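PDB 6NPS: AxyAgu115A from Amphibacillus xylanus NBRC 15112, which acts as a family GH115 alpha-glucuronidase, a hemicellulase that works on arabinoglucuronoxylan in coordination with alpha-arabinofuranosidases. Local coordinates for the interface of chains A and B. Numbering follows the deposited sequence. Chains: chain A/B, AxyAgu115A.

The interface of chains A and B. Residues chain A 638, 647, 650; chain B 662-663, 665.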
loop_
_atom_site.group_PDB
_atom_site.type_symbol
_atom_site.label_atom_id
_atom_site.label_comp_id
_atom_site.label_asym_id
_atom_site.label_seq_id
_atom_site.Cartn_x
_atom_site.Cartn_y
_atom_site.Cartn_z
ATOM N N GLU A 638 -20.959 15.200 5.132
ATOM C CA GLU A 638 -20.008 14.132 4.829
ATOM C C GLU A 638 -18.918 14.153 5.872
ATOM O O GLU A 638 -18.389 15.216 6.205
ATOM C CB GLU A 638 -19.373 14.316 3.446
ATOM C CG GLU A 638 -20.290 14.017 2.285
ATOM C CD GLU A 638 -20.781 12.584 2.309
ATOM O OE1 GLU A 638 -19.946 11.673 2.491
ATOM O OE2 GLU A 638 -22.004 12.376 2.164
ATOM N N GLU A 647 -14.611 17.719 1.853
ATOM C CA GLU A 647 -15.203 16.419 1.571
ATOM C C GLU A 647 -15.001 15.943 0.138
ATOM O O GLU A 647 -15.356 14.795 -0.153
ATOM C CB GLU A 647 -16.703 16.481 1.845
ATOM C CG GLU A 647 -17.393 17.528 0.951
ATOM C CD GLU A 647 -18.877 17.288 0.800
ATOM O OE1 GLU A 647 -19.263 16.428 -0.008
ATOM O OE2 GLU A 647 -19.664 17.951 1.500
ATOM N N ASN A 650 -13.919 12.208 -0.969
ATOM C CA ASN A 650 -13.673 11.397 0.219
ATOM C C ASN A 650 -14.031 9.952 -0.083
ATOM O O ASN A 650 -14.729 9.647 -1.069
ATOM C CB ASN A 650 -14.457 11.904 1.434
ATOM C CG ASN A 650 -15.970 11.716 1.277
ATOM O OD1 ASN A 650 -16.522 12.021 0.239
ATOM N ND2 ASN A 650 -16.637 11.248 2.334
ATOM N N ASN B 662 -21.955 8.113 -0.492
ATOM C CA ASN B 662 -23.304 8.663 -0.413
ATOM C C ASN B 662 -23.650 9.543 -1.606
ATOM O O ASN B 662 -24.768 9.461 -2.125
ATOM C CB ASN B 662 -23.459 9.460 0.882
ATOM C CG ASN B 662 -23.326 8.583 2.128
ATOM O OD1 ASN B 662 -23.635 7.396 2.092
ATOM N ND2 ASN B 662 -22.881 9.177 3.238
ATOM N N LYS B 663 -22.697 10.410 -2.079
ATOM C CA LYS B 663 -23.192 11.353 -3.092
ATOM C C LYS B 663 -23.046 10.803 -4.506
ATOM O O LYS B 663 -22.134 10.013 -4.774
ATOM C CB LYS B 663 -22.435 12.669 -3.001
ATOM C CG LYS B 663 -22.922 13.549 -1.891
ATOM C CD LYS B 663 -22.164 14.843 -1.868
ATOM C CE LYS B 663 -22.391 15.518 -0.521
ATOM N NZ LYS B 663 -21.846 16.897 -0.477
ATOM N N ARG B 665 -21.461 10.940 -7.251
ATOM C CA ARG B 665 -20.217 11.431 -7.807
ATOM C C ARG B 665 -19.771 10.546 -8.963
ATOM O O ARG B 665 -20.103 9.355 -9.029
ATOM C CB ARG B 665 -19.127 11.458 -6.719
ATOM C CG ARG B 665 -19.544 12.266 -5.483
ATOM C CD ARG B 665 -18.862 11.793 -4.164
ATOM N NE ARG B 665 -17.535 11.264 -4.443
ATOM C CZ ARG B 665 -16.705 10.806 -3.521
ATOM N NH1 ARG B 665 -17.114 10.818 -2.250
ATOM N NH2 ARG B 665 -15.519 10.291 -3.884
HETATM O O HOH W 1 -19.652 9.195 1.493
#
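With chi1 of -79° and every later torsion nearly straight, B:Lys663 stretches its full length across to A:Glu647, whereas B:Arg665 kinks at chi3 (31°) and turns its guanidinium end-on towards A:Asn650. The patch, one part of a two-fold symmetric interface and repeated with the chains exchanged, illustrates how polar groups from loops can join two identical chains with little apolar packing among them; the dimer of the crystal may or may not be the one formed in solution. The ammonium NZ of B:Lys663 makes a salt bridge to carboxylate oxygen OE1 of A:Glu647 at 2.7 Å, arriving on its syn side slightly out of the carboxylate plane. OE2 of the same A:Glu647 carboxylate lies 3.1 Å from NZ of B:Lys663, so the lysine tip sits before both oxygens, its chain crossing the glutamate at about a right angle. On the way, methylene CE of B:Lys663 passes CG of A:Glu638 at 3.8 Å, the two side chains running in opposite directions.

B:Arg665 addresses the backbone of A:Asn650 rather than its side chain: NH1 and NH2 both donate to the carbonyl O of A:Asn650, at 2.9 and 3.0 Å, and that oxygen lies almost exactly in the guanidinium plane. The forked grip probably helps to hold the rotation of the guanidinium. A leucine here has no nitrogen to offer, and the A:Asn650 carbonyl would probably lose its partners across the contact, weakening the hold between the chains.

A:Glu638 belongs to a looser, hydrated part of the contact. Its OE1 receives a weak bond from ND2 of A:Asn650, within its own chain, and its OE2 another from ND2 of B:Asn662, whose amide is turned 67° against the carboxylate. Water provides a further link: the oxygen of water 1 lies 2.7 Å from OE1 of A:Glu638 and 3.2 Å from the backbone N of B:Asn662.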